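Local coordinates for protein leucyl aminopeptidase (PDB 5NTD) that probably cleaves amino acids from the N-termini of peptides as a manganese-bound M17 leucyl aminopeptidase, and binds the inhibitor bestatin, at residues G296-K301 with P348-N353. Numbering follows the deposited sequence.
Sequences GGLALK and PKSYRN. With BES (2-(3-amino-2-hydroxy-4-phenyl-butyrylamino)-4-methyl-pentanoic acid), chain B.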
# COMPACT_ATOMS: atom_id res chain seq x y z
N GLY G 296 -10.58 10.97 -11.33
CA GLY G 296 -9.89 11.59 -10.17
C GLY G 296 -9.13 12.87 -10.50
O GLY G 296 -8.73 13.61 -9.64
N GLY G 297 -8.94 13.09 -11.79
CA GLY G 297 -8.03 14.12 -12.28
C GLY G 297 -6.58 13.73 -11.91
O GLY G 297 -6.22 12.57 -11.85
N LEU G 298 -5.77 14.74 -11.66
CA LEU G 298 -4.36 14.52 -11.30
C LEU G 298 -4.23 13.60 -10.04
O LEU G 298 -3.26 12.85 -9.93
CB LEU G 298 -3.61 15.86 -11.10
CG LEU G 298 -3.13 16.48 -12.42
CD1 LEU G 298 -2.62 17.88 -12.18
CD2 LEU G 298 -2.03 15.66 -13.08
N ALA G 299 -5.20 13.72 -9.15
CA ALA G 299 -5.39 12.81 -8.02
C ALA G 299 -6.06 11.55 -8.54
O ALA G 299 -7.18 11.19 -8.17
CB ALA G 299 -6.23 13.45 -6.92
N LEU G 300 -5.32 10.85 -9.36
CA LEU G 300 -5.84 9.73 -10.12
C LEU G 300 -6.34 8.58 -9.22
O LEU G 300 -5.64 8.13 -8.32
CB LEU G 300 -4.79 9.21 -11.09
CG LEU G 300 -5.20 8.16 -12.13
CD1 LEU G 300 -6.13 8.79 -13.16
CD2 LEU G 300 -3.95 7.61 -12.81
N LYS G 301 -7.51 8.08 -9.51
CA LYS G 301 -8.05 6.89 -8.84
C LYS G 301 -7.35 5.62 -9.29
O LYS G 301 -7.02 5.48 -10.45
CB LYS G 301 -9.53 6.69 -9.12
CG LYS G 301 -10.41 7.79 -8.63
CD LYS G 301 -11.87 7.46 -8.93
CE LYS G 301 -12.75 8.60 -8.51
NZ LYS G 301 -12.76 8.76 -7.03
N PRO G 348 -2.68 17.50 -19.71
CA PRO G 348 -1.88 18.74 -19.55
C PRO G 348 -2.69 19.92 -19.05
O PRO G 348 -2.15 20.79 -18.41
CB PRO G 348 -1.38 19.04 -20.97
CG PRO G 348 -1.59 17.83 -21.78
CD PRO G 348 -2.59 16.97 -21.08
N LYS G 349 -3.98 19.95 -19.36
CA LYS G 349 -4.85 21.04 -18.89
C LYS G 349 -5.56 20.76 -17.57
O LYS G 349 -6.36 21.58 -17.11
CB LYS G 349 -5.86 21.41 -19.95
CG LYS G 349 -5.17 21.96 -21.20
CD LYS G 349 -6.02 22.90 -22.02
CE LYS G 349 -7.37 22.34 -22.35
NZ LYS G 349 -8.27 23.43 -22.83
N SER G 350 -5.20 19.66 -16.91
CA SER G 350 -5.78 19.32 -15.61
C SER G 350 -5.65 20.43 -14.60
O SER G 350 -4.56 20.98 -14.41
CB SER G 350 -5.18 18.05 -15.03
OG SER G 350 -5.76 16.89 -15.59
N TYR G 351 -6.74 20.75 -13.93
CA TYR G 351 -6.63 21.56 -12.74
C TYR G 351 -5.80 20.76 -11.70
O TYR G 351 -5.82 19.53 -11.68
CB TYR G 351 -7.99 22.07 -12.21
CG TYR G 351 -8.85 21.17 -11.34
CD1 TYR G 351 -9.20 19.88 -11.72
CD2 TYR G 351 -9.38 21.66 -10.15
CE1 TYR G 351 -10.01 19.08 -10.92
CE2 TYR G 351 -10.19 20.88 -9.35
CZ TYR G 351 -10.50 19.59 -9.74
OH TYR G 351 -11.30 18.85 -8.91
N ARG G 352 -5.07 21.47 -10.88
CA ARG G 352 -4.02 20.86 -10.08
C ARG G 352 -4.31 20.83 -8.60
O ARG G 352 -5.12 21.59 -8.09
CB ARG G 352 -2.70 21.59 -10.25
CG ARG G 352 -2.26 21.74 -11.68
CD ARG G 352 -1.01 22.59 -11.69
NE ARG G 352 -0.60 22.90 -13.06
CZ ARG G 352 -1.06 23.92 -13.78
NH1 ARG G 352 -0.57 24.11 -15.00
NH2 ARG G 352 -1.96 24.77 -13.29
N ASN G 353 -3.63 19.91 -7.93
CA ASN G 353 -3.58 19.87 -6.48
C ASN G 353 -2.64 20.95 -6.00
O ASN G 353 -1.43 20.74 -5.94
CB ASN G 353 -3.12 18.50 -5.98
CG ASN G 353 -3.96 17.37 -6.53
OD1 ASN G 353 -5.15 17.29 -6.21
ND2 ASN G 353 -3.37 16.49 -7.32
N2 BES B . -17.49 10.52 -7.42
C1 BES B . -16.71 10.23 -6.23
C6 BES B . -17.54 9.64 -5.07
C7 BES B . -17.83 8.16 -5.10
C8 BES B . -18.90 7.66 -5.83
C12 BES B . -17.06 7.28 -4.36
C9 BES B . -19.16 6.29 -5.84
C11 BES B . -17.32 5.90 -4.38
C10 BES B . -18.37 5.40 -5.13
C2 BES B . -16.03 11.56 -5.82
O2 BES B . -15.76 12.46 -6.94
C3 BES B . -14.72 11.24 -5.19
O3 BES B . -13.77 11.15 -6.00
N1 BES B . -14.76 11.14 -3.85
C4 BES B . -13.65 10.85 -2.99
C13 BES B . -12.96 12.12 -2.51
C14 BES B . -11.56 11.90 -1.92
C15 BES B . -10.61 11.00 -2.69
C16 BES B . -10.86 13.23 -1.79
C5 BES B . -14.10 10.11 -1.78
O1 BES B . -13.38 9.18 -1.39
O4 BES B . -15.14 10.43 -1.20
O HOH W 1 -7.09 17.36 -12.37
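Leu298 turns its CG anti to its own carbonyl carbon (chi1 -82°), and with CD1 anti to CA (chi2 170°) the isobutyl group runs out to Ser350, Tyr351 and Arg352. CG lies 3.7 Å from Ser350 CB. CD1 reaches 3.6 Å from Tyr351 O and also touches Arg352 CG, van der Waals packing against backbone and side-chain atoms of 350-352. No direct hydrogen bond crosses the contact; a water accepts from Leu298 N (3.0 Å) and donates to Tyr351 O (2.6 Å). Gly297, at a positive phi that glycine enters easily, and Leu298 are the central residues of a type II' turn from Gly296 to Ala299, which runs into an inverse gamma turn centred on Ala299, closed by a weak Leu300 N to Leu298 O bond, within the M17 catalytic domain. Asn353 brings ND2 to 3.8 Å from Leu298 CB. Its OD1 accepts from Thr370 N, while Thr370 OG1 binds Ala299 N and Gly296 O and Thr370 O takes the hydroxyl of Tyr351, tying both loops to a common neighbour. Beyond these turns, Lys301 NZ donates to bestatin O3 (2.8 Å) and forms a salt bridge with Asp371, a manganese ligand. Arg352 NE forms a salt bridge with Glu343 of the second subunit.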